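Local coordinates for spindle pole body-associated protein VIK1 (Candida glabrata, PDB 4GKP) that pairs as a noncatalytic partner with the kinesin Kar3 and probably binds microtubules through the kinesin motor-like domain that makes up most of this fragment, at residues K78-F83 with I199-Y204; F112-Q117 with F188-L193. All blocks are in the same frame, centred on the assembly; numbering follows the deposited sequence.

Contact 1. Residues K78-F83 with I199-Y204; sequences KRRENF and IPIDFY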
ATOM      1  N   LYS A  78     -15.152   5.209  -7.913  1.00 31.12           N
ATOM      2  CA  LYS A  78     -16.275   5.379  -8.842  1.00 32.64           C
ATOM      3  C   LYS A  78     -16.995   4.075  -9.139  1.00 32.53           C
ATOM      4  O   LYS A  78     -18.219   4.047  -9.209  1.00 33.17           O
ATOM      5  CB  LYS A  78     -15.823   6.072 -10.128  1.00 34.10           C
ATOM      6  CG  LYS A  78     -15.315   7.460  -9.805  1.00 36.97           C
ATOM      7  CD  LYS A  78     -15.324   8.412 -10.972  1.00 38.26           C
ATOM      8  CE  LYS A  78     -15.374   9.826 -10.424  1.00 37.90           C
ATOM      9  NZ  LYS A  78     -14.370  10.651 -11.143  1.00 41.86           N
ATOM     10  N   ARG A  79     -16.236   2.994  -9.281  1.00 32.94           N
ATOM     11  CA  ARG A  79     -16.825   1.669  -9.421  1.00 31.79           C
ATOM     12  C   ARG A  79     -17.266   1.008  -8.117  1.00 31.43           C
ATOM     13  O   ARG A  79     -17.754  -0.107  -8.166  1.00 31.20           O
ATOM     14  CB  ARG A  79     -15.855   0.733 -10.128  1.00 34.48           C
ATOM     15  CG  ARG A  79     -15.941   0.799 -11.634  1.00 34.36           C
ATOM     16  CD  ARG A  79     -14.909  -0.106 -12.271  1.00 36.97           C
ATOM     17  NE  ARG A  79     -15.123  -1.520 -11.975  1.00 39.24           N
ATOM     18  CZ  ARG A  79     -16.077  -2.274 -12.513  1.00 41.20           C
ATOM     19  NH1 ARG A  79     -16.961  -1.773 -13.383  1.00 41.80           N
ATOM     20  NH2 ARG A  79     -16.153  -3.541 -12.163  1.00 43.10           N
ATOM     21  N   ARG A  80     -17.097   1.668  -6.968  1.00 30.40           N
ATOM     22  CA  ARG A  80     -17.509   1.097  -5.668  1.00 32.10           C
ATOM     23  C   ARG A  80     -16.930  -0.291  -5.371  1.00 31.36           C
ATOM     24  O   ARG A  80     -17.607  -1.155  -4.813  1.00 32.76           O
ATOM     25  CB  ARG A  80     -19.036   1.057  -5.548  1.00 33.51           C
ATOM     26  CG  ARG A  80     -19.710   2.393  -5.814  1.00 37.20           C
ATOM     27  CD  ARG A  80     -21.205   2.182  -5.990  1.00 40.61           C
ATOM     28  NE  ARG A  80     -21.950   3.442  -6.048  1.00 45.47           N
ATOM     29  CZ  ARG A  80     -22.100   4.294  -5.035  1.00 47.36           C
ATOM     30  NH1 ARG A  80     -21.527   4.064  -3.853  1.00 46.30           N
ATOM     31  NH2 ARG A  80     -22.811   5.402  -5.214  1.00 48.99           N
ATOM     32  N   GLU A  81     -15.683  -0.510  -5.761  1.00 30.40           N
ATOM     33  CA  GLU A  81     -15.042  -1.792  -5.553  1.00 31.24           C
ATOM     34  C   GLU A  81     -14.079  -1.642  -4.389  1.00 30.21           C
ATOM     35  O   GLU A  81     -13.332  -0.661  -4.327  1.00 30.49           O
ATOM     36  CB  GLU A  81     -14.241  -2.216  -6.787  1.00 32.80           C
ATOM     37  CG  GLU A  81     -15.047  -2.394  -8.058  1.00 35.58           C
ATOM     38  CD  GLU A  81     -14.169  -2.802  -9.238  1.00 38.94           C
ATOM     39  OE1 GLU A  81     -13.201  -2.070  -9.552  1.00 38.98           O
ATOM     40  OE2 GLU A  81     -14.457  -3.852  -9.865  1.00 40.14           O
ATOM     41  N   ASN A  82     -14.091  -2.615  -3.486  1.00 26.78           N
ATOM     42  CA  ASN A  82     -13.172  -2.634  -2.367  1.00 25.07           C
ATOM     43  C   ASN A  82     -11.756  -2.819  -2.891  1.00 26.35           C
ATOM     44  O   ASN A  82     -11.518  -3.587  -3.844  1.00 25.95           O
ATOM     45  CB  ASN A  82     -13.541  -3.757  -1.388  1.00 23.04           C
ATOM     46  CG  ASN A  82     -14.883  -3.527  -0.721  1.00 22.17           C
ATOM     47  OD1 ASN A  82     -15.344  -2.393  -0.575  1.00 23.78           O
ATOM     48  ND2 ASN A  82     -15.513  -4.590  -0.312  1.00 21.86           N
ATOM     49  N   PHE A  83     -10.802  -2.120  -2.289  1.00 24.50           N
ATOM     50  CA  PHE A  83      -9.458  -2.137  -2.863  1.00 25.15           C
ATOM     51  C   PHE A  83      -8.369  -1.889  -1.855  1.00 24.09           C
ATOM     52  O   PHE A  83      -8.633  -1.583  -0.686  1.00 23.35           O
ATOM     53  CB  PHE A  83      -9.328  -1.189  -4.092  1.00 23.68           C
ATOM     54  CG  PHE A  83      -9.418   0.272  -3.763  1.00 23.39           C
ATOM     55  CD1 PHE A  83     -10.575   0.817  -3.213  1.00 23.41           C
ATOM     56  CD2 PHE A  83      -8.352   1.120  -4.043  1.00 23.56           C
ATOM     57  CE1 PHE A  83     -10.655   2.174  -2.923  1.00 23.47           C
ATOM     58  CE2 PHE A  83      -8.425   2.478  -3.762  1.00 23.93           C
ATOM     59  CZ  PHE A  83      -9.581   3.010  -3.202  1.00 23.74           C
ATOM     60  N   ILE A 199     -23.272   1.898   1.373  1.00 34.48           N
ATOM     61  CA  ILE A 199     -22.406   0.786   1.728  1.00 34.67           C
ATOM     62  C   ILE A 199     -20.974   1.313   1.651  1.00 32.15           C
ATOM     63  O   ILE A 199     -20.579   1.849   0.620  1.00 32.75           O
ATOM     64  CB  ILE A 199     -22.612  -0.433   0.803  1.00 36.42           C
ATOM     65  CG1 ILE A 199     -24.027  -1.012   0.991  1.00 36.89           C
ATOM     66  CG2 ILE A 199     -21.595  -1.518   1.133  1.00 37.91           C
ATOM     67  N   PRO A 200     -20.202   1.211   2.757  1.00 30.24           N
ATOM     68  CA  PRO A 200     -18.851   1.794   2.668  1.00 26.32           C
ATOM     69  C   PRO A 200     -18.025   1.065   1.628  1.00 26.59           C
ATOM     70  O   PRO A 200     -18.177  -0.145   1.462  1.00 27.92           O
ATOM     71  CB  PRO A 200     -18.261   1.594   4.068  1.00 26.68           C
ATOM     72  CG  PRO A 200     -19.129   0.550   4.737  1.00 28.36           C
ATOM     73  CD  PRO A 200     -20.471   0.531   4.048  1.00 28.25           C
ATOM     74  N   ILE A 201     -17.200   1.800   0.893  1.00 24.16           N
ATOM     75  CA  ILE A 201     -16.179   1.171   0.073  1.00 23.20           C
ATOM     76  C   ILE A 201     -14.917   1.085   0.925  1.00 24.28           C
ATOM     77  O   ILE A 201     -14.437   2.107   1.432  1.00 22.33           O
ATOM     78  CB  ILE A 201     -15.868   2.000  -1.191  1.00 23.75           C
ATOM     79  CG1 ILE A 201     -17.180   2.432  -1.887  1.00 24.92           C
ATOM     80  CG2 ILE A 201     -14.936   1.211  -2.105  1.00 23.20           C
ATOM     81  CD1 ILE A 201     -17.021   3.543  -2.888  1.00 25.30           C
ATOM     82  N   ASP A 202     -14.392  -0.127   1.098  1.00 24.20           N
ATOM     83  CA  ASP A 202     -13.193  -0.308   1.918  1.00 24.69           C
ATOM     84  C   ASP A 202     -11.894  -0.146   1.114  1.00 23.93           C
ATOM     85  O   ASP A 202     -11.722  -0.734   0.029  1.00 22.64           O
ATOM     86  CB  ASP A 202     -13.213  -1.681   2.597  1.00 24.33           C
ATOM     87  CG  ASP A 202     -14.481  -1.917   3.378  1.00 24.93           C
ATOM     88  OD1 ASP A 202     -14.925  -1.008   4.072  1.00 24.08           O
ATOM     89  OD2 ASP A 202     -15.050  -3.020   3.296  1.00 28.71           O
ATOM     90  N   PHE A 203     -10.985   0.642   1.663  1.00 22.14           N
ATOM     91  CA  PHE A 203      -9.659   0.762   1.098  1.00 22.19           C
ATOM     92  C   PHE A 203      -8.671   0.356   2.173  1.00 22.33           C
ATOM     93  O   PHE A 203      -8.741   0.872   3.290  1.00 24.05           O
ATOM     94  CB  PHE A 203      -9.383   2.192   0.607  1.00 21.36           C
ATOM     95  CG  PHE A 203      -7.922   2.464   0.268  1.00 22.29           C
ATOM     96  CD1 PHE A 203      -7.294   1.807  -0.794  1.00 21.62           C
ATOM     97  CD2 PHE A 203      -7.185   3.405   0.989  1.00 22.72           C
ATOM     98  CE1 PHE A 203      -5.964   2.062  -1.114  1.00 21.93           C
ATOM     99  CE2 PHE A 203      -5.845   3.662   0.673  1.00 23.01           C
ATOM    100  CZ  PHE A 203      -5.234   2.984  -0.380  1.00 21.66           C
ATOM    101  N   TYR A 204      -7.771  -0.572   1.840  1.00 22.26           N
ATOM    102  CA  TYR A 204      -6.718  -1.019   2.772  1.00 22.09           C
ATOM    103  C   TYR A 204      -5.355  -0.550   2.303  1.00 21.99           C
ATOM    104  O   TYR A 204      -4.962  -0.791   1.148  1.00 20.89           O
ATOM    105  CB  TYR A 204      -6.693  -2.549   2.917  1.00 21.78           C
ATOM    106  CG  TYR A 204      -8.007  -3.120   3.340  1.00 22.68           C
ATOM    107  CD1 TYR A 204      -8.342  -3.210   4.688  1.00 24.08           C
ATOM    108  CD2 TYR A 204      -8.946  -3.539   2.390  1.00 23.16           C
ATOM    109  CE1 TYR A 204      -9.570  -3.725   5.087  1.00 24.81           C
ATOM    110  CE2 TYR A 204     -10.176  -4.051   2.775  1.00 24.42           C
ATOM    111  CZ  TYR A 204     -10.475  -4.145   4.127  1.00 24.31           C
ATOM    112  OH  TYR A 204     -11.680  -4.647   4.518  1.00 24.79           O
TER
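Asn82 and Phe83 dock onto residues 202-204 of strand 201-208 through three hydrogen bonds. In the first, Asp202 N donates to Asn82 OD1 over 3.0 Å in a nearly straight bond, though the donor stands above the plane of the amide. With CG beside its own backbone N (chi1 -66°), Asn82 holds OD1 where a strand neighbour would offer a backbone carbonyl, a task its short amide suits. The next two are backbone bonds, Phe83 N to Asp202 O at 2.9 Å and Phe83 O accepting from Tyr204 N; Phe203 CA adds a CA-H...O contact to Phe83 O at 3.1 Å.

This is where the parallel pairing of strands 83-88 and 201-208 begins, in the central sheet of a kinesin motor-like fold. Helix 68-78 ends just before it in a Schellman motif at Arg80, whose positive phi turns the chain toward the sheet.

Among apolar contacts, Phe83 takes the crowded position between its backbone N and carbonyl carbon (chi1 68°), which turns one ring face to Phe203. CD1 of Phe203 sits over the rim of that face, 3.2 Å from Phe83 CE2, with the two rings tilted 37° apart, and Phe203 CB adds a CH-pi contact. Ile73, Cys76 and Leu77 of helix 68-78 also pack on Phe83, a place for a large apolar ring. Branched Ile201 serves the turn with both arms: CG2 meets Glu81 O at 3.3 Å, while CD1 lies 3.7 Å from Arg80 CA.

Charged ends find partners beyond the segments, Arg80 a salt bridge with Asp195, buried Asp202 a hydrogen bond between OD2 and the Thr151 hydroxyl.

Contact 2. Residues F112-Q117 with F188-L193; sequences FVITLQ and FQFFCL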
ATOM      1  N   PHE A 112     -17.254  12.303   0.061  1.00 27.14           N
ATOM      2  CA  PHE A 112     -17.282  11.153   0.978  1.00 26.78           C
ATOM      3  C   PHE A 112     -17.127  11.582   2.420  1.00 25.72           C
ATOM      4  O   PHE A 112     -16.459  12.564   2.701  1.00 26.02           O
ATOM      5  CB  PHE A 112     -16.140  10.159   0.670  1.00 25.66           C
ATOM      6  CG  PHE A 112     -16.155   9.596  -0.731  1.00 24.43           C
ATOM      7  CD1 PHE A 112     -15.546  10.269  -1.772  1.00 23.93           C
ATOM      8  CD2 PHE A 112     -16.761   8.363  -1.002  1.00 24.43           C
ATOM      9  CE1 PHE A 112     -15.555   9.733  -3.065  1.00 24.22           C
ATOM     10  CE2 PHE A 112     -16.765   7.825  -2.281  1.00 23.43           C
ATOM     11  CZ  PHE A 112     -16.158   8.516  -3.322  1.00 22.86           C
ATOM     12  N   VAL A 113     -17.773  10.853   3.327  1.00 25.34           N
ATOM     13  CA  VAL A 113     -17.340  10.786   4.720  1.00 23.99           C
ATOM     14  C   VAL A 113     -16.360   9.601   4.788  1.00 24.48           C
ATOM     15  O   VAL A 113     -16.668   8.494   4.314  1.00 24.93           O
ATOM     16  CB  VAL A 113     -18.538  10.619   5.688  1.00 24.58           C
ATOM     17  CG1 VAL A 113     -18.096  10.123   7.070  1.00 22.54           C
ATOM     18  CG2 VAL A 113     -19.316  11.930   5.795  1.00 23.25           C
ATOM     19  N   ILE A 114     -15.166   9.844   5.327  1.00 24.41           N
ATOM     20  CA  ILE A 114     -14.091   8.852   5.293  1.00 23.73           C
ATOM     21  C   ILE A 114     -13.608   8.596   6.704  1.00 23.73           C
ATOM     22  O   ILE A 114     -13.267   9.537   7.415  1.00 23.36           O
ATOM     23  CB  ILE A 114     -12.868   9.315   4.454  1.00 23.86           C
ATOM     24  CG1 ILE A 114     -13.294   9.845   3.082  1.00 22.18           C
ATOM     25  CG2 ILE A 114     -11.849   8.160   4.321  1.00 23.67           C
ATOM     26  CD1 ILE A 114     -12.227  10.632   2.340  1.00 22.04           C
ATOM     27  N   THR A 115     -13.592   7.328   7.101  1.00 23.84           N
ATOM     28  CA  THR A 115     -13.094   6.930   8.410  1.00 24.17           C
ATOM     29  C   THR A 115     -11.737   6.248   8.279  1.00 25.01           C
ATOM     30  O   THR A 115     -11.388   5.726   7.214  1.00 25.10           O
ATOM     31  CB  THR A 115     -14.033   5.928   9.129  1.00 24.51           C
ATOM     32  OG1 THR A 115     -14.033   4.676   8.436  1.00 24.10           O
ATOM     33  CG2 THR A 115     -15.438   6.441   9.186  1.00 24.61           C
ATOM     34  N   LEU A 116     -10.974   6.248   9.365  1.00 24.94           N
ATOM     35  CA  LEU A 116      -9.719   5.526   9.396  1.00 24.44           C
ATOM     36  C   LEU A 116      -9.616   4.682  10.665  1.00 24.43           C
ATOM     37  O   LEU A 116     -10.029   5.097  11.734  1.00 23.30           O
ATOM     38  CB  LEU A 116      -8.545   6.499   9.283  1.00 23.72           C
ATOM     39  CG  LEU A 116      -7.118   5.977   9.509  1.00 23.46           C
ATOM     40  CD1 LEU A 116      -6.747   4.953   8.437  1.00 23.97           C
ATOM     41  CD2 LEU A 116      -6.098   7.118   9.568  1.00 22.19           C
ATOM     42  N   GLN A 117      -9.110   3.469  10.514  1.00 25.68           N
ATOM     43  CA  GLN A 117      -8.616   2.679  11.630  1.00 26.45           C
ATOM     44  C   GLN A 117      -7.237   2.186  11.243  1.00 26.69           C
ATOM     45  O   GLN A 117      -7.013   1.796  10.101  1.00 26.98           O
ATOM     46  CB  GLN A 117      -9.519   1.493  11.885  1.00 26.38           C
ATOM     47  CG  GLN A 117     -10.870   1.864  12.458  1.00 28.66           C
ATOM     48  CD  GLN A 117     -11.812   0.680  12.449  1.00 30.53           C
ATOM     49  OE1 GLN A 117     -12.148   0.143  11.379  1.00 30.82           O
ATOM     50  NE2 GLN A 117     -12.202   0.225  13.641  1.00 29.31           N
ATOM     51  N   PHE A 188      -9.647   2.293   5.537  1.00 22.34           N
ATOM     52  CA  PHE A 188     -10.431   3.490   5.320  1.00 21.65           C
ATOM     53  C   PHE A 188     -11.807   3.037   4.844  1.00 21.85           C
ATOM     54  O   PHE A 188     -11.918   2.172   3.986  1.00 22.04           O
ATOM     55  CB  PHE A 188      -9.823   4.393   4.226  1.00 19.74           C
ATOM     56  CG  PHE A 188      -8.440   4.928   4.522  1.00 18.13           C
ATOM     57  CD1 PHE A 188      -7.303   4.116   4.375  1.00 18.24           C
ATOM     58  CD2 PHE A 188      -8.256   6.266   4.848  1.00 17.40           C
ATOM     59  CE1 PHE A 188      -6.019   4.627   4.597  1.00 17.87           C
ATOM     60  CE2 PHE A 188      -6.971   6.786   5.079  1.00 18.29           C
ATOM     61  CZ  PHE A 188      -5.853   5.973   4.938  1.00 17.54           C
ATOM     62  N   GLN A 189     -12.855   3.634   5.382  1.00 21.76           N
ATOM     63  CA  GLN A 189     -14.176   3.433   4.822  1.00 22.59           C
ATOM     64  C   GLN A 189     -14.613   4.716   4.136  1.00 22.79           C
ATOM     65  O   GLN A 189     -14.547   5.803   4.732  1.00 23.75           O
ATOM     66  CB  GLN A 189     -15.186   3.078   5.919  1.00 22.13           C
ATOM     67  CG  GLN A 189     -15.041   1.680   6.507  1.00 22.34           C
ATOM     68  CD  GLN A 189     -16.002   1.462   7.661  1.00 24.17           C
ATOM     69  OE1 GLN A 189     -16.018   2.228   8.653  1.00 26.62           O
ATOM     70  NE2 GLN A 189     -16.827   0.454   7.537  1.00 22.07           N
ATOM     71  N   PHE A 190     -15.065   4.583   2.895  1.00 22.88           N
ATOM     72  CA  PHE A 190     -15.618   5.706   2.120  1.00 23.14           C
ATOM     73  C   PHE A 190     -17.127   5.561   2.064  1.00 23.13           C
ATOM     74  O   PHE A 190     -17.629   4.560   1.527  1.00 22.20           O
ATOM     75  CB  PHE A 190     -15.068   5.690   0.693  1.00 21.59           C
ATOM     76  CG  PHE A 190     -13.660   6.227   0.568  1.00 21.90           C
ATOM     77  CD1 PHE A 190     -12.562   5.452   0.936  1.00 20.65           C
ATOM     78  CD2 PHE A 190     -13.429   7.509   0.047  1.00 20.76           C
ATOM     79  CE1 PHE A 190     -11.270   5.951   0.796  1.00 19.69           C
ATOM     80  CE2 PHE A 190     -12.144   8.005  -0.081  1.00 19.40           C
ATOM     81  CZ  PHE A 190     -11.072   7.239   0.311  1.00 20.19           C
ATOM     82  N   PHE A 191     -17.834   6.515   2.672  1.00 23.28           N
ATOM     83  CA  PHE A 191     -19.303   6.557   2.615  1.00 24.06           C
ATOM     84  C   PHE A 191     -19.662   7.649   1.605  1.00 25.16           C
ATOM     85  O   PHE A 191     -19.425   8.833   1.853  1.00 26.20           O
ATOM     86  CB  PHE A 191     -19.924   6.825   4.007  1.00 22.80           C
ATOM     87  CG  PHE A 191     -19.645   5.740   5.042  1.00 22.84           C
ATOM     88  CD1 PHE A 191     -18.471   5.763   5.815  1.00 23.81           C
ATOM     89  CD2 PHE A 191     -20.568   4.722   5.277  1.00 22.40           C
ATOM     90  CE1 PHE A 191     -18.229   4.776   6.776  1.00 24.22           C
ATOM     91  CE2 PHE A 191     -20.329   3.731   6.215  1.00 22.39           C
ATOM     92  CZ  PHE A 191     -19.160   3.758   6.973  1.00 23.49           C
ATOM     93  N   CYS A 192     -20.166   7.243   0.443  1.00 26.84           N
ATOM     94  CA  CYS A 192     -20.443   8.179  -0.654  1.00 28.08           C
ATOM     95  C   CYS A 192     -21.671   9.021  -0.340  1.00 28.88           C
ATOM     96  O   CYS A 192     -22.738   8.475   0.021  1.00 29.07           O
ATOM     97  CB  CYS A 192     -20.610   7.449  -1.993  1.00 29.97           C
ATOM     98  SG  CYS A 192     -20.895   8.602  -3.357  1.00 35.31           S
ATOM     99  N   LEU A 193     -21.514  10.338  -0.451  1.00 28.40           N
ATOM    100  CA  LEU A 193     -22.574  11.280  -0.067  1.00 31.36           C
ATOM    101  C   LEU A 193     -23.785  11.253  -1.007  1.00 34.35           C
ATOM    102  O   LEU A 193     -24.884  11.665  -0.621  1.00 35.94           O
ATOM    103  CB  LEU A 193     -22.033  12.706   0.049  1.00 30.88           C
ATOM    104  CG  LEU A 193     -21.180  12.969   1.293  1.00 31.44           C
ATOM    105  CD1 LEU A 193     -20.498  14.325   1.170  1.00 31.65           C
ATOM    106  CD2 LEU A 193     -22.011  12.863   2.571  1.00 29.07           C
TER
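Phe112 and Phe190 meet edge-to-face, the edge of Phe190 directed at the face of Phe112 with their planes at 88°. Phe190 CD2 stands over the rim of that face, 3.5 Å from Phe112 CG. Cys192, directly across from Phe112 in a non-hydrogen-bonded pair, adds an oblique sulfur-aromatic contact, its SG 4.9 Å from the Phe112 ring centroid. Two methyls make CH-pi contacts on this same side of the sheet: Ile114 CG2 lies over the centre of the Phe190 ring, and Leu116 CD1 over that of Phe188, 3.8 Å from the centroid. Leu116 has CG anti to its backbone N (chi1 171°), which lays its side chain alongside Phe188 and puts a methyl on the ring. Flat rings and branched aliphatic chains suit this side, because helix 96-107 packs against it: Phe104 meets both Phe188 and Phe190 edge-to-face.

Strands 112-121 and 183-192 run antiparallel here, part of the sheet at the centre of the motor-like domain. Val113 with Phe191 and Thr115 with Gln189 are the hydrogen-bonded pairs, each closed by two backbone bonds; the straightest is Phe191 N to Val113 O, 2.8 Å.

The other face is more mixed. Thr115 OG1 and Gln189 OE1 approach to 3.2 Å, and Gln189 N makes a weak second bond to that hydroxyl besides the one to Thr115 O. A small beta-branched threonine fits by placing its hydroxyl beside Gln189 and its methyl CG2 at the edge of the Phe191 ring, 4.0 Å from CE1. Val113 and Phe191 touch through their CB atoms, and Pro200 packs on both Gln189 and Phe191.

The centres of the two contacts lie about 9 Å apart, on the same side of the chain's centre and in one mixed sheet. Strands 183-192 and 201-208, consecutive in the chain, bridge them: Phe188 N and Phe203 O, and Ile201 N and Phe190 O, probably form backbone hydrogen bonds. The strand order across this part of the sheet is therefore 112-121, 183-192, 201-208, 83-88, antiparallel for the first two pairings and parallel for the last. Along the chain, contact 2 is nested within the loop closed by contact 1. Phe188 and Phe203 also meet, so the aromatic groups of the two contacts are continuous on the side of the sheet that helices 68-78 and 96-107 pack against.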